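Side-chain contacts in hypothetical protein TM1553 (Thermotoga maritima, PDB 1VRM), which probably transfers FMN from FAD to target proteins, as members of the ApbE family do: residues A[52-57]-A[82-87]; A[229-234]-A[273-278]; A[112-117]-A[256-261]; A[288-293]-A[306-311]; A[20-25]-A[29-34]. All blocks are in the same frame, centred on the assembly; numbering follows the deposited sequence. Where two conformers were deposited one is given.

Contact 5 opens the chain with the hairpin at one border of a long antiparallel sheet. Contact 1 comes next, on helix 41-58 and helix 83-98, and touches contact 5 where Lys53 and Thr56 meet strand 19-25. The segments of contacts 2 and 3 alternate along the chain. Contact 4 closes the series farther along helix 272-296, which contact 2 also uses, their centres about 16 Å apart, and meets contact 3 through Gly261 and Glu309. Contacts 2, 4 and 5 share one sheet; contacts 1 and 4, centres about 33 Å apart, lie on opposite sides of the chain's centre. Sheet and packed helices thus join distant parts of the chain into one compact body.

Contact 1 (A[52-57]-A[82-87]); sequences MKRITY and DEETYS
Arg54 and Glu84, from two different helices, meet end-on in a bidentate salt bridge. Arg54 NH1 gives its hydrogen to Glu84 OE1 at 2.9 Å, and Arg54 NH2 serves Glu84 OE2, also at 2.9 Å and almost straight at 173°. Both oxygens use their syn lone pairs, and the guanidinium and carboxylate planes are only 18° apart, so both N-H groups point at the oxygens nearly in plane. The long chains carry their flat charged ends to meet between the helices: Arg54 CG is anti to the backbone N (chi1 179°) with a bend at chi3, and Glu84 is extended. Each end has second partners: Asp51 forms a salt bridge with Arg54 NE, Lys58 with Glu84 OE1 and Asp82 OD2, and the Tyr169 hydroxyl is hydrogen-bonded to Glu84 OE2. Asp51 probably favours the charged arginine and Lys58 the charged glutamate, although the like charge of Arg173 lies close to Arg54. At the start of the second helix, Asp82 is the N-cap, accepting from Thr85 N at 3.0 Å through OD2. At the surface the bridge joins helix 41-58 to helix 83-98, while Ile55 packs on helix 166-181 and selenomethionine Met52 on strand 186-191.

Contact 2 (A[229-234]-A[273-278]); sequences AVATSG and TTADAL
Ala231 and Ala275 form the buried seam where a helix lies on the central antiparallel sheet of this alpha+beta fold. Strand 229-234 and the opening turns of helix 272-296 run nearly parallel, 17° apart, and their axes come within 7.0 Å. That spacing is close for a helix on a sheet, and alanine explains it: with one methyl on each side, the CA atoms of Ala231 and Ala275 stand just 5.3 Å apart. Ala229 and Ser233, also small, aim their CB atoms at the helix too, whereas on the other face Val230 packs on Val195 and Thr266, and Thr232 OG1 is hydrogen-bonded to Thr266 OG1. No hydrogen bond crosses between the segments. Polar groups flank the methyls instead: Asp276 points its CB away from the strand and accepts from Gly168 N through OD2, and Ser233 OG is hydrogen-bonded to Ser279 OG. An unidentified ligand, probably from the crystallisation liquor, is hydrogen-bonded to Asp276 OD1, Ser233 OG and Thr232 O, which may mark a pocket. The Ala231 methyl touches both its counterpart and the helix backbone: Ala231 CB is 3.6 Å from Ala275 CB and 3.5 Å from Ala275 O.

Contact 3 (A[112-117]-A[256-261]); sequences ELWGFT and GYPARG
Trp114 leans its indole against Gly256, Tyr257 and Pro258, bridging the C-terminal end of helix 108-114, closed by a Schellman motif, and the loop before strand 262-269. The polar edge of the indole makes the hydrogen bond: Trp114 NE1 donates to Gly256 O at 2.9 Å, bent to 144° at the hydrogen, while the nitrogen sits nearly in line with the carbonyl bond (168°). Tryptophan suits the place because it pairs this N-H with a broad apolar benzo ring. Trp114 CZ2 lies 3.7 Å from Tyr257 CD2, which comes up at the edge of the indole in its plane; the two side chains cross at about a right angle. Pro258 approaches the same corner, with its CD 3.6 Å from Trp114 CZ2 and its CG farther above one face, toward the rim.

Backbone geometry places these groups. With CG anti to its carbonyl carbon (chi1 -81°), Trp114 turns its ring toward the loop. Gly115 is the first residue to leave helical angles, its N bonded to Glu112 O at 3.1 Å; its positive phi would press a CB against the preceding carbonyl. Gly256 likewise has positive phi, a conformation glycine adopts easily. Farther out, Pro126 packs on Trp114, while Arg128 and Ile131 of helix 128-135 touch the Tyr257 side chain. On the loop side Ala259 O accepts from His248 NE2, and Arg260 gives NH1 to Arg246 O. The Arg260 guanidinium turns one face to the proline, with Pro258 CB 3.9 Å above its plane and over its centre.

Contact 4 (A[288-293]-A[306-311]); sequences KDWRKV and IVLEGG
Trp290 and Leu308 meet because of an unusual first torsion. The indole CG lies between the backbone N and the carbonyl carbon (chi1 70°), a crowded position in a helix, which carries the ring toward the strand. Helix 272-296 is kinked here, the N atoms of 288, 291 and 292 lacking bonds to the turn before, and this probably makes room for it. Asp289 OD1 partly compensates, accepting from Lys292 N at 3.2 Å in an Asx motif. Leu308 CG is anti to the carbonyl carbon (chi1 -63°), and its two methyls both meet the indole. Leu308 CD1 stands over the face, 3.9 Å from the centroid of the five-membered ring of Trp290 and 14° off its normal, a CH-pi contact; Leu308 CD2 touches Trp290 CB at 4.0 Å. The opposite face is covered by Arg291, whose CG lies 3.5 Å above the Trp290 ring plane and whose guanidinium turns one face to Trp290 CZ2, 3.5 Å from its plane. A flat, wide ring therefore sits between a branched aliphatic and a long basic chain. Deeper in, Ile306 CD1 reaches Val293 CG1 at 4.1 Å. After Leu308 the chain reverses in a type II turn; Gly310 and Gly311 both have positive phi, which glycine takes easily. Helix 272-296 runs roughly antiparallel to strand 303-308, which strands 262-269 and 313-315 flank, Val262 packing on Ile306 and Glu314 on Trp290 and Leu308.

Contact 5 (A[20-25]-A[29-34]); sequences ELRDFA and SVRIVV
Arg31 runs alongside Arg22 and across Glu20, gathering three charged groups on one face of paired strands. Its chain is extended (chi1 178°), and Arg31 CG lies 4.0 Å from Arg22 CG. Arg31 CD next passes 3.4 Å from Glu20 OE2, and Arg31 NE then donates to that oxygen in a salt bridge; the refined 2.5 Å is short enough for the exact length to be doubtful. The donor comes from above the carboxylate plane. At the tip, Arg31 NH2 lies 3.5 Å from Glu20 OE1, while Arg22 NH2 lies over one face of the Arg31 guanidinium. Arg22 NE also forms a salt bridge with Glu20 OE2, its bond weak at 128°; both arginines converge on this single oxygen, which holds the like charges together. Arg22 is exposed and the other two partly exposed, so long charged chains can lie along the surface. The other face is largely apolar, Asp23 aside: Leu21 CD2 meets Ile32 CD1 at 4.2 Å, and helix 41-58 packs on Leu21. Between the two faces, backbone bonds join Leu21 with Ile32 and Asp23 with Val30, Val30 N reaching Asp23 O at 2.9 Å: an antiparallel beta hairpin, strand 19-25 forming the sheet's border within this chain.

Contact 1 (A[52-57]-A[82-87])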
# COMPACT_ATOMS: atom_id res chain seq x y z
N MSE A 52 8.09 -10.88 5.51
CA MSE A 52 6.84 -10.10 5.62
C MSE A 52 6.58 -9.69 7.07
O MSE A 52 6.20 -8.54 7.36
CB MSE A 52 5.64 -10.85 5.04
CG MSE A 52 5.75 -10.97 3.59
SE MSE A 52 4.21 -12.13 2.97
CE MSE A 52 3.50 -10.88 1.57
N LYS A 53 6.80 -10.63 7.98
CA LYS A 53 6.66 -10.34 9.41
C LYS A 53 7.73 -9.36 9.89
O LYS A 53 7.42 -8.42 10.64
CB LYS A 53 6.66 -11.61 10.24
CG LYS A 53 5.44 -12.48 9.98
CD LYS A 53 5.51 -13.78 10.74
CE LYS A 53 4.18 -14.51 10.66
NZ LYS A 53 3.03 -13.59 10.86
N ARG A 54 8.95 -9.53 9.43
CA ARG A 54 10.04 -8.63 9.78
C ARG A 54 9.68 -7.16 9.42
O ARG A 54 9.81 -6.25 10.21
CB ARG A 54 11.29 -9.04 9.04
CG ARG A 54 12.49 -8.15 9.31
CD ARG A 54 13.67 -8.51 8.45
NE ARG A 54 13.42 -8.20 7.06
CZ ARG A 54 13.55 -6.97 6.57
NH1 ARG A 54 13.98 -5.98 7.35
NH2 ARG A 54 13.28 -6.75 5.30
N ILE A 55 9.23 -6.97 8.20
CA ILE A 55 8.83 -5.66 7.67
C ILE A 55 7.63 -5.13 8.50
O ILE A 55 7.53 -3.94 8.80
CB ILE A 55 8.48 -5.76 6.16
CG1 ILE A 55 9.76 -6.03 5.41
CG2 ILE A 55 7.66 -4.56 5.71
CD1 ILE A 55 9.51 -6.45 4.01
N THR A 56 6.71 -6.02 8.87
CA THR A 56 5.54 -5.65 9.67
C THR A 56 5.97 -4.91 10.96
O THR A 56 5.39 -3.88 11.30
CB THR A 56 4.67 -6.86 10.05
OG1 THR A 56 4.19 -7.50 8.86
CG2 THR A 56 3.46 -6.43 10.84
N TYR A 57 6.96 -5.48 11.64
CA TYR A 57 7.38 -4.93 12.93
C TYR A 57 8.35 -3.77 12.76
O TYR A 57 8.28 -2.77 13.51
CB TYR A 57 7.96 -6.02 13.82
CG TYR A 57 6.90 -7.09 14.07
CD1 TYR A 57 5.62 -6.72 14.49
CD2 TYR A 57 7.14 -8.41 13.80
CE1 TYR A 57 4.61 -7.66 14.67
CE2 TYR A 57 6.14 -9.37 13.98
CZ TYR A 57 4.89 -8.98 14.42
OH TYR A 57 3.88 -9.92 14.61
N ASP A 82 19.25 2.80 9.26
CA ASP A 82 19.86 1.85 8.37
C ASP A 82 19.45 2.14 6.91
O ASP A 82 18.48 2.86 6.64
CB ASP A 82 19.41 0.44 8.78
CG ASP A 82 17.91 0.29 8.68
OD1 ASP A 82 17.16 0.78 9.59
OD2 ASP A 82 17.47 -0.24 7.64
N GLU A 83 20.16 1.53 5.95
CA GLU A 83 19.96 1.76 4.53
C GLU A 83 18.59 1.37 4.06
O GLU A 83 18.01 2.05 3.24
CB GLU A 83 21.05 1.00 3.73
CG GLU A 83 21.05 1.31 2.25
N GLU A 84 18.07 0.26 4.56
CA GLU A 84 16.73 -0.17 4.15
C GLU A 84 15.68 0.88 4.50
O GLU A 84 14.82 1.28 3.69
CB GLU A 84 16.36 -1.52 4.79
CG GLU A 84 15.00 -2.02 4.30
CD GLU A 84 14.48 -3.29 4.98
OE1 GLU A 84 14.78 -3.47 6.20
OE2 GLU A 84 13.77 -4.05 4.29
N THR A 85 15.73 1.30 5.73
CA THR A 85 14.79 2.27 6.22
C THR A 85 14.94 3.59 5.43
O THR A 85 13.94 4.21 4.99
CB THR A 85 15.11 2.56 7.66
OG1 THR A 85 14.91 1.36 8.40
CG2 THR A 85 14.20 3.61 8.22
N TYR A 86 16.18 4.01 5.26
CA TYR A 86 16.45 5.26 4.55
C TYR A 86 15.87 5.25 3.14
O TYR A 86 15.15 6.17 2.72
CB TYR A 86 17.94 5.53 4.54
CG TYR A 86 18.31 6.95 4.23
CD1 TYR A 86 18.21 7.92 5.21
CD2 TYR A 86 18.81 7.31 3.00
CE1 TYR A 86 18.55 9.26 4.96
CE2 TYR A 86 19.16 8.65 2.74
CZ TYR A 86 19.05 9.60 3.74
OH TYR A 86 19.40 10.94 3.54
N SER A 87 16.12 4.15 2.44
CA SER A 87 15.69 4.02 1.07
C SER A 87 14.15 3.97 0.99
O SER A 87 13.54 4.59 0.12
CB SER A 87 16.28 2.77 0.45
OG SER A 87 15.64 1.62 0.96

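Contact 2 (A[229-234]-A[273-278])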
# COMPACT_ATOMS: atom_id res chain seq x y z
N ALA A 229 2.36 -6.60 -11.00
CA ALA A 229 1.64 -6.55 -9.77
C ALA A 229 0.31 -5.84 -9.94
O ALA A 229 0.08 -5.10 -10.88
CB ALA A 229 2.51 -5.76 -8.71
N VAL A 230 -0.59 -6.10 -8.98
CA VAL A 230 -1.85 -5.41 -8.93
C VAL A 230 -2.10 -5.04 -7.46
O VAL A 230 -1.80 -5.82 -6.56
CB VAL A 230 -3.01 -6.20 -9.56
CG1 VAL A 230 -3.26 -7.55 -8.91
CG2 VAL A 230 -4.29 -5.35 -9.53
N ALA A 231 -2.64 -3.86 -7.23
CA ALA A 231 -2.95 -3.41 -5.85
C ALA A 231 -4.29 -2.68 -5.90
O ALA A 231 -4.54 -1.91 -6.83
CB ALA A 231 -1.85 -2.50 -5.32
N THR A 232 -5.08 -2.80 -4.83
CA THR A 232 -6.35 -2.15 -4.72
C THR A 232 -6.40 -1.35 -3.41
O THR A 232 -5.98 -1.86 -2.34
CB THR A 232 -7.49 -3.18 -4.83
OG1 THR A 232 -7.48 -3.76 -6.14
CG2 THR A 232 -8.85 -2.52 -4.58
N SER A 233 -6.87 -0.10 -3.48
CA SER A 233 -7.21 0.67 -2.28
C SER A 233 -8.72 0.81 -2.30
O SER A 233 -9.31 1.15 -3.30
CB SER A 233 -6.59 2.05 -2.27
OG SER A 233 -5.20 1.97 -2.08
N GLY A 234 -9.34 0.64 -1.14
CA GLY A 234 -10.79 0.69 -1.08
C GLY A 234 -11.26 1.25 0.25
O GLY A 234 -10.53 1.27 1.24
N THR A 273 5.31 -2.00 -5.15
CA THR A 273 5.53 -0.76 -4.45
C THR A 273 4.78 0.38 -5.20
O THR A 273 4.05 1.17 -4.60
CB THR A 273 7.01 -0.44 -4.33
OG1 THR A 273 7.67 -1.51 -3.63
CG2 THR A 273 7.19 0.86 -3.59
N THR A 274 5.00 0.46 -6.51
CA THR A 274 4.34 1.45 -7.35
C THR A 274 2.80 1.28 -7.31
O THR A 274 2.06 2.25 -7.13
CB THR A 274 4.83 1.34 -8.78
OG1 THR A 274 6.23 1.61 -8.77
CG2 THR A 274 4.11 2.31 -9.74
N ALA A 275 2.32 0.05 -7.46
CA ALA A 275 0.91 -0.20 -7.52
C ALA A 275 0.26 0.19 -6.20
O ALA A 275 -0.83 0.76 -6.17
CB ALA A 275 0.62 -1.68 -7.84
N ASP A 276 0.93 -0.13 -5.08
CA ASP A 276 0.39 0.16 -3.73
C ASP A 276 0.34 1.69 -3.50
O ASP A 276 -0.71 2.23 -3.15
CB ASP A 276 1.27 -0.54 -2.67
CG ASP A 276 0.64 -0.61 -1.31
OD1 ASP A 276 -0.55 -0.34 -1.19
OD2 ASP A 276 1.41 -0.97 -0.35
N ALA A 277 1.46 2.41 -3.72
CA ALA A 277 1.49 3.86 -3.48
C ALA A 277 0.49 4.58 -4.37
O ALA A 277 -0.21 5.49 -3.95
CB ALA A 277 2.85 4.45 -3.67
N LEU A 278 0.46 4.20 -5.66
CA LEU A 278 -0.39 4.89 -6.59
C LEU A 278 -1.86 4.51 -6.46
O LEU A 278 -2.72 5.32 -6.77
CB LEU A 278 0.13 4.75 -8.01
CG LEU A 278 1.49 5.39 -8.26
CD1 LEU A 278 1.87 5.30 -9.73
CD2 LEU A 278 1.56 6.83 -7.83

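Contact 3 (A[112-117]-A[256-261])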
# COMPACT_ATOMS: atom_id res chain seq x y z
N GLU A 112 -3.44 9.04 13.89
CA GLU A 112 -3.42 8.91 15.34
C GLU A 112 -4.66 9.64 15.96
O GLU A 112 -5.38 9.14 16.84
CB GLU A 112 -2.08 9.48 15.78
CG GLU A 112 -1.66 9.26 17.12
CD GLU A 112 -0.33 9.99 17.36
OE1 GLU A 112 -0.27 11.21 17.15
OE2 GLU A 112 0.62 9.32 17.76
N LEU A 113 -4.98 10.80 15.41
CA LEU A 113 -6.10 11.57 15.86
C LEU A 113 -7.42 10.87 15.65
O LEU A 113 -8.26 10.84 16.52
CB LEU A 113 -6.09 12.90 15.11
CG LEU A 113 -6.96 14.05 15.60
CD1 LEU A 113 -6.36 14.61 16.92
CD2 LEU A 113 -7.08 15.09 14.49
N TRP A 114 -7.58 10.27 14.47
CA TRP A 114 -8.79 9.52 14.13
C TRP A 114 -8.89 8.16 14.86
O TRP A 114 -9.94 7.53 14.89
CB TRP A 114 -8.80 9.26 12.60
CG TRP A 114 -9.26 10.37 11.81
CD1 TRP A 114 -8.50 11.38 11.28
CD2 TRP A 114 -10.61 10.62 11.39
NE1 TRP A 114 -9.30 12.26 10.58
CE2 TRP A 114 -10.61 11.80 10.62
CE3 TRP A 114 -11.83 9.95 11.64
CZ2 TRP A 114 -11.77 12.33 10.09
CZ3 TRP A 114 -12.96 10.45 11.09
CH2 TRP A 114 -12.95 11.66 10.35
N GLY A 115 -7.78 7.69 15.41
CA GLY A 115 -7.75 6.42 16.15
C GLY A 115 -7.33 5.20 15.35
O GLY A 115 -7.36 4.06 15.87
N PHE A 116 -6.92 5.39 14.11
CA PHE A 116 -6.54 4.27 13.24
C PHE A 116 -5.28 3.53 13.73
O PHE A 116 -5.11 2.38 13.43
CB PHE A 116 -6.45 4.68 11.79
CG PHE A 116 -7.78 4.93 11.18
CD1 PHE A 116 -8.67 3.87 10.96
CD2 PHE A 116 -8.16 6.20 10.79
CE1 PHE A 116 -9.87 4.12 10.38
CE2 PHE A 116 -9.36 6.42 10.23
CZ PHE A 116 -10.23 5.40 10.03
N THR A 117 -4.48 4.19 14.54
CA THR A 117 -3.24 3.62 15.06
C THR A 117 -3.37 2.96 16.43
O THR A 117 -2.49 2.18 16.81
CB THR A 117 -2.19 4.72 15.20
OG1 THR A 117 -2.60 5.64 16.21
CG2 THR A 117 -1.98 5.47 13.89
N GLY A 256 -7.53 16.22 5.70
CA GLY A 256 -7.56 15.48 6.98
C GLY A 256 -8.78 14.62 7.23
O GLY A 256 -8.90 14.07 8.31
N TYR A 257 -9.65 14.47 6.23
CA TYR A 257 -10.84 13.63 6.33
C TYR A 257 -10.69 12.45 5.33
O TYR A 257 -9.91 12.55 4.35
CB TYR A 257 -12.11 14.42 6.01
CG TYR A 257 -12.55 15.39 7.07
CD1 TYR A 257 -12.09 16.70 7.09
CD2 TYR A 257 -13.41 14.97 8.08
CE1 TYR A 257 -12.51 17.60 8.10
CE2 TYR A 257 -13.83 15.84 9.09
CZ TYR A 257 -13.38 17.15 9.09
OH TYR A 257 -13.81 18.01 10.11
N PRO A 258 -11.42 11.35 5.55
CA PRO A 258 -11.47 10.26 4.60
C PRO A 258 -11.79 10.80 3.24
O PRO A 258 -12.66 11.65 3.06
CB PRO A 258 -12.58 9.35 5.15
CG PRO A 258 -12.55 9.58 6.60
CD PRO A 258 -12.29 11.07 6.72
N ALA A 259 -11.05 10.33 2.25
CA ALA A 259 -11.32 10.76 0.88
C ALA A 259 -12.69 10.18 0.43
O ALA A 259 -12.97 9.03 0.73
CB ALA A 259 -10.21 10.26 -0.02
N ARG A 260 -13.51 10.99 -0.24
CA ARG A 260 -14.87 10.64 -0.60
C ARG A 260 -15.09 10.49 -2.10
O ARG A 260 -14.22 10.86 -2.89
CB ARG A 260 -15.84 11.69 -0.03
CG ARG A 260 -15.72 11.88 1.51
CD ARG A 260 -15.99 10.59 2.24
NE ARG A 260 -16.16 10.76 3.68
CZ ARG A 260 -16.41 9.75 4.51
NH1 ARG A 260 -16.50 8.52 4.04
NH2 ARG A 260 -16.53 9.96 5.81
N GLY A 261 -16.22 9.89 -2.50
CA GLY A 261 -16.55 9.85 -3.91
C GLY A 261 -16.08 8.61 -4.64
O GLY A 261 -16.45 8.41 -5.80

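Contact 4 (A[288-293]-A[306-311])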
# COMPACT_ATOMS: atom_id res chain seq x y z
N LYS A 288 -12.08 13.82 -6.99
CA LYS A 288 -12.09 15.20 -7.46
C LYS A 288 -12.21 15.31 -9.00
O LYS A 288 -12.97 16.13 -9.50
CB LYS A 288 -10.84 15.91 -6.99
CG LYS A 288 -10.66 15.89 -5.46
CD LYS A 288 -9.22 16.00 -5.05
CE LYS A 288 -9.10 15.73 -3.54
NZ LYS A 288 -7.69 15.74 -3.13
N ASP A 289 -11.40 14.55 -9.72
CA ASP A 289 -11.46 14.56 -11.21
C ASP A 289 -11.08 13.16 -11.70
O ASP A 289 -9.92 12.90 -12.07
CB ASP A 289 -10.57 15.68 -11.78
CG ASP A 289 -10.75 15.89 -13.29
OD1 ASP A 289 -11.35 15.01 -13.96
OD2 ASP A 289 -10.32 16.95 -13.79
N TRP A 290 -12.04 12.25 -11.68
CA TRP A 290 -11.77 10.88 -12.06
C TRP A 290 -11.29 10.78 -13.52
O TRP A 290 -10.46 9.95 -13.86
CB TRP A 290 -12.94 9.93 -11.81
CG TRP A 290 -14.15 10.06 -12.68
CD1 TRP A 290 -15.31 10.66 -12.34
CD2 TRP A 290 -14.34 9.56 -14.02
NE1 TRP A 290 -16.22 10.56 -13.33
CE2 TRP A 290 -15.67 9.90 -14.39
CE3 TRP A 290 -13.55 8.87 -14.93
CZ2 TRP A 290 -16.20 9.57 -15.62
CZ3 TRP A 290 -14.09 8.53 -16.14
CH2 TRP A 290 -15.40 8.88 -16.47
N ARG A 291 -11.82 11.63 -14.42
CA ARG A 291 -11.41 11.53 -15.82
C ARG A 291 -9.93 11.84 -15.98
O ARG A 291 -9.26 11.20 -16.80
CB ARG A 291 -12.24 12.51 -16.69
CG ARG A 291 -13.68 12.14 -16.84
CD ARG A 291 -14.47 13.19 -17.58
NE ARG A 291 -15.86 12.79 -17.74
CZ ARG A 291 -16.78 12.86 -16.76
NH1 ARG A 291 -16.48 13.33 -15.55
NH2 ARG A 291 -18.01 12.47 -17.00
N LYS A 292 -9.43 12.83 -15.25
CA LYS A 292 -8.05 13.20 -15.31
C LYS A 292 -7.16 12.14 -14.71
O LYS A 292 -6.05 11.90 -15.19
CB LYS A 292 -7.83 14.56 -14.69
CG LYS A 292 -6.55 15.19 -15.06
CD LYS A 292 -6.55 16.67 -14.71
CE LYS A 292 -5.23 17.30 -15.07
NZ LYS A 292 -5.17 17.51 -16.54
N VAL A 293 -7.63 11.51 -13.64
CA VAL A 293 -6.91 10.36 -13.03
C VAL A 293 -6.80 9.22 -14.04
O VAL A 293 -5.72 8.66 -14.27
CB VAL A 293 -7.58 9.92 -11.70
CG1 VAL A 293 -6.93 8.66 -11.15
CG2 VAL A 293 -7.50 11.07 -10.73
N ILE A 306 -11.27 2.24 -11.67
CA ILE A 306 -11.86 2.94 -10.54
C ILE A 306 -13.33 2.53 -10.42
O ILE A 306 -14.05 2.51 -11.39
CB ILE A 306 -11.82 4.47 -10.75
CG1 ILE A 306 -10.40 4.96 -10.98
CG2 ILE A 306 -12.48 5.18 -9.58
CD1 ILE A 306 -10.32 6.34 -11.46
N VAL A 307 -13.77 2.21 -9.19
CA VAL A 307 -15.18 2.05 -8.92
C VAL A 307 -15.59 3.29 -8.15
O VAL A 307 -15.15 3.49 -7.01
CB VAL A 307 -15.48 0.81 -8.07
CG1 VAL A 307 -17.02 0.72 -7.85
CG2 VAL A 307 -14.91 -0.45 -8.72
N LEU A 308 -16.38 4.13 -8.78
CA LEU A 308 -16.82 5.36 -8.17
C LEU A 308 -17.93 5.06 -7.15
O LEU A 308 -18.54 4.00 -7.20
CB LEU A 308 -17.34 6.29 -9.24
CG LEU A 308 -16.30 6.73 -10.25
CD1 LEU A 308 -17.04 7.37 -11.43
CD2 LEU A 308 -15.28 7.65 -9.58
N GLU A 309 -18.12 5.97 -6.21
CA GLU A 309 -19.24 5.87 -5.29
C GLU A 309 -20.51 5.70 -6.10
O GLU A 309 -20.77 6.47 -7.01
CB GLU A 309 -19.31 7.10 -4.43
CG GLU A 309 -20.49 7.13 -3.47
CD GLU A 309 -20.42 8.36 -2.62
OE1 GLU A 309 -20.05 9.45 -3.14
OE2 GLU A 309 -20.75 8.24 -1.41
N GLY A 310 -21.29 4.70 -5.76
CA GLY A 310 -22.52 4.40 -6.51
C GLY A 310 -22.35 3.23 -7.43
O GLY A 310 -23.32 2.59 -7.82
N GLY A 311 -21.10 2.90 -7.76
CA GLY A 311 -20.80 1.64 -8.45
C GLY A 311 -20.32 1.72 -9.90
O GLY A 311 -19.92 0.69 -10.46

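Contact 5 (A[20-25]-A[29-34])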
# COMPACT_ATOMS: atom_id res chain seq x y z
N GLU A 20 1.01 -23.73 -0.88
CA GLU A 20 0.41 -22.50 -0.34
C GLU A 20 0.62 -22.38 1.18
O GLU A 20 0.48 -23.35 1.92
CB GLU A 20 -1.07 -22.50 -0.67
CG GLU A 20 -1.84 -21.34 -0.20
CD GLU A 20 -3.16 -21.21 -1.02
OE1 GLU A 20 -3.32 -21.93 -2.01
OE2 GLU A 20 -3.99 -20.37 -0.68
N LEU A 21 1.06 -21.19 1.61
CA LEU A 21 1.23 -20.84 3.00
C LEU A 21 0.37 -19.59 3.23
O LEU A 21 0.58 -18.57 2.54
CB LEU A 21 2.67 -20.54 3.32
CG LEU A 21 3.14 -20.23 4.75
CD1 LEU A 21 2.81 -21.38 5.70
CD2 LEU A 21 4.61 -19.97 4.79
N ARG A 22 -0.60 -19.66 4.16
CA ARG A 22 -1.42 -18.50 4.55
C ARG A 22 -1.17 -18.13 5.97
O ARG A 22 -1.05 -19.01 6.81
CB ARG A 22 -2.88 -18.74 4.37
CG ARG A 22 -3.27 -18.95 2.96
CD ARG A 22 -4.71 -18.84 2.79
NE ARG A 22 -5.15 -19.56 1.63
CZ ARG A 22 -6.35 -19.43 1.07
NH1 ARG A 22 -7.25 -18.59 1.56
NH2 ARG A 22 -6.64 -20.18 0.01
N ASP A 23 -1.12 -16.84 6.27
CA ASP A 23 -0.88 -16.36 7.64
C ASP A 23 -1.35 -14.89 7.68
O ASP A 23 -2.05 -14.43 6.76
CB ASP A 23 0.60 -16.50 8.03
CG ASP A 23 0.80 -16.70 9.57
OD1 ASP A 23 0.19 -15.97 10.41
OD2 ASP A 23 1.58 -17.60 9.95
N PHE A 24 -0.96 -14.20 8.75
CA PHE A 24 -1.33 -12.83 9.00
C PHE A 24 -0.02 -12.05 9.16
O PHE A 24 0.87 -12.43 9.96
CB PHE A 24 -2.25 -12.76 10.22
CG PHE A 24 -3.55 -13.47 9.98
CD1 PHE A 24 -4.57 -12.84 9.38
CD2 PHE A 24 -3.70 -14.80 10.28
CE1 PHE A 24 -5.80 -13.47 9.11
CE2 PHE A 24 -4.92 -15.47 10.00
CZ PHE A 24 -5.95 -14.79 9.40
N ALA A 25 0.09 -10.98 8.39
CA ALA A 25 1.24 -10.08 8.48
C ALA A 25 0.79 -8.80 7.82
O ALA A 25 -0.20 -8.81 7.08
CB ALA A 25 2.46 -10.68 7.77
N SER A 29 -4.21 -10.32 5.94
CA SER A 29 -3.95 -11.71 5.66
C SER A 29 -3.00 -11.76 4.46
O SER A 29 -3.08 -10.90 3.57
CB SER A 29 -5.24 -12.47 5.38
OG SER A 29 -5.96 -11.78 4.41
N VAL A 30 -2.12 -12.76 4.45
CA VAL A 30 -1.16 -12.98 3.38
C VAL A 30 -1.27 -14.40 2.87
O VAL A 30 -1.68 -15.30 3.61
CB VAL A 30 0.29 -12.65 3.80
CG1 VAL A 30 0.39 -11.22 4.32
CG2 VAL A 30 0.80 -13.59 4.85
N ARG A 31 -0.92 -14.60 1.60
CA ARG A 31 -0.97 -15.89 0.95
C ARG A 31 0.27 -15.98 0.07
O ARG A 31 0.58 -15.05 -0.71
CB ARG A 31 -2.25 -16.00 0.17
CG ARG A 31 -2.44 -17.25 -0.61
CD ARG A 31 -3.78 -17.05 -1.29
NE ARG A 31 -4.15 -18.23 -1.99
CZ ARG A 31 -5.04 -18.27 -2.95
NH1 ARG A 31 -5.65 -17.15 -3.35
NH2 ARG A 31 -5.30 -19.43 -3.53
N ILE A 32 1.00 -17.06 0.20
CA ILE A 32 2.23 -17.22 -0.52
C ILE A 32 2.08 -18.52 -1.33
O ILE A 32 1.82 -19.55 -0.74
CB ILE A 32 3.40 -17.34 0.46
CG1 ILE A 32 3.56 -16.09 1.35
CG2 ILE A 32 4.71 -17.63 -0.29
CD1 ILE A 32 4.20 -16.38 2.68
N VAL A 33 2.21 -18.47 -2.64
CA VAL A 33 1.93 -19.63 -3.50
C VAL A 33 3.15 -19.76 -4.39
O VAL A 33 3.51 -18.84 -5.13
CB VAL A 33 0.70 -19.45 -4.33
CG1 VAL A 33 0.58 -20.53 -5.37
CG2 VAL A 33 -0.52 -19.36 -3.44
N VAL A 34 3.84 -20.89 -4.25
CA VAL A 34 5.17 -21.05 -4.84
C VAL A 34 5.35 -22.46 -5.37
O VAL A 34 4.95 -23.43 -4.75
CB VAL A 34 6.32 -20.54 -3.92
CG1 VAL A 34 6.46 -21.36 -2.67
CG2 VAL A 34 7.61 -20.39 -4.71